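Local coordinates for choline kinase (Streptococcus pneumoniae, PDB 4R78), which probably phosphorylates choline with ATP, as a choline kinase of protein kinase-like fold, and is captured here with AMP in its nucleotide pocket, at residues 92-97 with 106-111. Numbering follows the deposited sequence.
Sequences LDVKNY and KVNEYI. With AMP (adenosine monophosphate), chain C.
In the amino-terminal lobe of this kinase-like fold, the second strand of the hairpin 96-100/105-109 leads into the hinge that holds the adenine of AMP. Asn96 and Asn108 form an antiparallel non-hydrogen-bonded pair with CA atoms 4.4 Å apart. Their side chains, short enough to share one face of the sheet, hold their amide planes 80° apart. Backbone bonds flank the pair: Tyr97 N gives its hydrogen to Val107 O (2.8 Å), and Glu109 N to Lys95 O (3.0 Å). Where 92-95 peels away as loop, the side-chain carboxylate of Glu109 takes the place its own backbone carbonyl would hold in a regular pair. Its CG lies between backbone N and carbonyl carbon (chi1 68°), and the extended chain is long enough to bring OE1 back to Lys95 N at 2.8 Å. This nearly straight bond meets the anti side of the carboxylate, 30° out of its plane. The flat Tyr97 ring can turn its edge to the backbone of 108-109, CE2 lying 3.8 Å from Glu109 CB, while Tyr62 packs edge-to-face with it.

Val94, compact and branched, suits the buried loop leading into the strand: CG1 meets Ile111 CD1 at 3.7 Å, while CG2 lies against the amide of Asn108. Ile213 and Tyr211 also touch Val94, joining this loop to the carboxy-terminal lobe. Lys106 is long enough to send NZ to Asp214 and Glu216 in salt bridges; one water joins each Asp93 carboxylate oxygen to NZ, an indirect link.

At the nucleotide, Ile111 N donates to AMP N1 (2.8 Å), Glu109 O lies 2.7 Å from N6, and the Ile111 side chain borders N6. Such backbone recognition of adenine is typical of the hinge between the lobes in protein kinase-like folds.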
loop_
_atom_site.group_PDB
_atom_site.type_symbol
_atom_site.label_atom_id
_atom_site.label_comp_id
_atom_site.label_asym_id
_atom_site.label_seq_id
_atom_site.Cartn_x
_atom_site.Cartn_y
_atom_site.Cartn_z
ATOM N N LEU A 92 -9.232 4.185 11.653
ATOM C CA LEU A 92 -9.056 4.417 10.223
ATOM C C LEU A 92 -9.365 3.186 9.379
ATOM O O LEU A 92 -10.032 3.277 8.358
ATOM C CB LEU A 92 -7.642 4.926 9.927
ATOM C CG LEU A 92 -7.257 6.293 10.503
ATOM C CD1 LEU A 92 -5.802 6.609 10.199
ATOM C CD2 LEU A 92 -8.176 7.395 9.977
ATOM N N ASP A 93 -8.872 2.035 9.820
ATOM C CA ASP A 93 -9.052 0.783 9.095
ATOM C C ASP A 93 -10.405 0.166 9.441
ATOM O O ASP A 93 -11.008 0.494 10.470
ATOM C CB ASP A 93 -7.913 -0.176 9.463
ATOM C CG ASP A 93 -7.681 -1.283 8.429
ATOM O OD1 ASP A 93 -8.433 -1.414 7.436
ATOM O OD2 ASP A 93 -6.718 -2.049 8.633
ATOM N N VAL A 94 -10.877 -0.719 8.568
ATOM C CA VAL A 94 -12.057 -1.531 8.841
ATOM C C VAL A 94 -11.737 -2.620 9.872
ATOM O O VAL A 94 -10.574 -2.841 10.232
ATOM C CB VAL A 94 -12.639 -2.161 7.548
ATOM C CG1 VAL A 94 -13.040 -1.075 6.553
ATOM C CG2 VAL A 94 -11.641 -3.126 6.911
ATOM N N LYS A 95 -12.776 -3.304 10.338
ATOM C CA LYS A 95 -12.633 -4.337 11.360
ATOM C C LYS A 95 -11.943 -5.600 10.843
ATOM O O LYS A 95 -12.298 -6.128 9.786
ATOM C CB LYS A 95 -14.000 -4.698 11.939
ATOM C CG LYS A 95 -13.936 -5.643 13.120
ATOM C CD LYS A 95 -15.318 -6.138 13.487
ATOM C CE LYS A 95 -15.310 -6.898 14.797
ATOM N NZ LYS A 95 -15.016 -6.014 15.962
ATOM N N ASN A 96 -10.967 -6.081 11.611
ATOM C CA ASN A 96 -10.276 -7.335 11.316
ATOM C C ASN A 96 -10.812 -8.500 12.148
ATOM O O ASN A 96 -11.026 -8.357 13.357
ATOM C CB ASN A 96 -8.773 -7.180 11.568
ATOM C CG ASN A 96 -7.993 -8.439 11.238
ATOM O OD1 ASN A 96 -7.931 -8.868 10.082
ATOM N ND2 ASN A 96 -7.403 -9.043 12.256
ATOM N N TYR A 97 -11.011 -9.647 11.499
ATOM C CA TYR A 97 -11.428 -10.870 12.191
ATOM C C TYR A 97 -10.312 -11.907 12.310
ATOM O O TYR A 97 -10.219 -12.622 13.310
ATOM C CB TYR A 97 -12.644 -11.491 11.504
ATOM C CG TYR A 97 -13.907 -10.700 11.710
ATOM C CD1 TYR A 97 -14.583 -10.746 12.928
ATOM C CD2 TYR A 97 -14.429 -9.902 10.694
ATOM C CE1 TYR A 97 -15.747 -10.021 13.131
ATOM C CE2 TYR A 97 -15.602 -9.170 10.888
ATOM C CZ TYR A 97 -16.249 -9.235 12.113
ATOM O OH TYR A 97 -17.413 -8.527 12.328
ATOM N N LYS A 106 -5.557 -11.973 5.329
ATOM C CA LYS A 106 -6.332 -11.076 6.173
ATOM C C LYS A 106 -7.811 -11.283 5.897
ATOM O O LYS A 106 -8.236 -11.310 4.742
ATOM C CB LYS A 106 -5.931 -9.624 5.887
ATOM C CG LYS A 106 -6.694 -8.580 6.700
ATOM C CD LYS A 106 -6.159 -7.168 6.440
ATOM C CE LYS A 106 -6.592 -6.621 5.083
ATOM N NZ LYS A 106 -5.955 -5.301 4.781
ATOM N N VAL A 107 -8.588 -11.452 6.964
ATOM C CA VAL A 107 -10.034 -11.603 6.840
ATOM C C VAL A 107 -10.709 -10.474 7.609
ATOM O O VAL A 107 -10.580 -10.379 8.831
ATOM C CB VAL A 107 -10.524 -12.971 7.370
ATOM C CG1 VAL A 107 -12.024 -13.128 7.139
ATOM C CG2 VAL A 107 -9.759 -14.116 6.717
ATOM N N ASN A 108 -11.423 -9.625 6.874
ATOM C CA ASN A 108 -12.021 -8.408 7.415
ATOM C C ASN A 108 -13.532 -8.374 7.225
ATOM O O ASN A 108 -14.090 -9.167 6.462
ATOM C CB ASN A 108 -11.401 -7.176 6.736
ATOM C CG ASN A 108 -10.049 -6.789 7.320
ATOM O OD1 ASN A 108 -9.525 -7.444 8.219
ATOM N ND2 ASN A 108 -9.475 -5.713 6.799
ATOM N N GLU A 109 -14.185 -7.443 7.915
ATOM C CA GLU A 109 -15.604 -7.188 7.701
ATOM C C GLU A 109 -15.880 -6.801 6.249
ATOM O O GLU A 109 -15.047 -6.164 5.590
ATOM C CB GLU A 109 -16.109 -6.094 8.651
ATOM C CG GLU A 109 -15.544 -4.699 8.374
ATOM C CD GLU A 109 -16.186 -3.612 9.213
ATOM O OE1 GLU A 109 -15.455 -2.698 9.637
ATOM O OE2 GLU A 109 -17.414 -3.670 9.450
ATOM N N TYR A 110 -17.045 -7.211 5.756
ATOM C CA TYR A 110 -17.546 -6.752 4.467
ATOM C C TYR A 110 -18.558 -5.642 4.712
ATOM O O TYR A 110 -19.548 -5.831 5.424
ATOM C CB TYR A 110 -18.188 -7.905 3.684
ATOM C CG TYR A 110 -18.850 -7.501 2.375
ATOM C CD1 TYR A 110 -18.103 -6.967 1.324
ATOM C CD2 TYR A 110 -20.219 -7.670 2.185
ATOM C CE1 TYR A 110 -18.704 -6.603 0.120
ATOM C CE2 TYR A 110 -20.829 -7.313 0.984
ATOM C CZ TYR A 110 -20.065 -6.780 -0.041
ATOM O OH TYR A 110 -20.664 -6.422 -1.231
ATOM N N ILE A 111 -18.285 -4.480 4.137
ATOM C CA ILE A 111 -19.195 -3.352 4.223
ATOM C C ILE A 111 -20.048 -3.322 2.962
ATOM O O ILE A 111 -19.543 -3.071 1.864
ATOM C CB ILE A 111 -18.440 -2.022 4.411
ATOM C CG1 ILE A 111 -17.574 -2.090 5.677
ATOM C CG2 ILE A 111 -19.427 -0.847 4.460
ATOM C CD1 ILE A 111 -16.694 -0.886 5.903
HETATM P P AMP C . -7.397 -2.821 -3.008
HETATM O O1P AMP C . -5.898 -2.996 -3.043
HETATM O O2P AMP C . -8.072 -2.954 -4.351
HETATM O O3P AMP C . -7.863 -1.642 -2.188
HETATM O "O5'" AMP C . -7.935 -4.092 -2.178
HETATM C "C5'" AMP C . -9.093 -3.976 -1.353
HETATM C "C4'" AMP C . -10.311 -3.658 -2.212
HETATM O "O4'" AMP C . -11.423 -4.456 -1.792
HETATM C "C3'" AMP C . -10.729 -2.203 -2.068
HETATM O "O3'" AMP C . -10.333 -1.438 -3.211
HETATM C "C2'" AMP C . -12.237 -2.234 -1.916
HETATM O "O2'" AMP C . -12.871 -2.006 -3.174
HETATM C "C1'" AMP C . -12.566 -3.650 -1.477
HETATM N N9 AMP C . -12.844 -3.687 -0.016
HETATM C C8 AMP C . -11.918 -3.733 0.961
HETATM N N7 AMP C . -12.483 -3.763 2.193
HETATM C C5 AMP C . -13.812 -3.744 2.014
HETATM C C6 AMP C . -14.999 -3.761 2.899
HETATM N N6 AMP C . -14.849 -3.807 4.244
HETATM N N1 AMP C . -16.223 -3.733 2.319
HETATM C C2 AMP C . -16.375 -3.686 0.980
HETATM N N3 AMP C . -15.338 -3.667 0.117
HETATM C C4 AMP C . -14.053 -3.694 0.560
HETATM O O HOH W 1 -7.919 -3.400 5.538
HETATM O O HOH W 2 -5.086 -3.414 6.833
#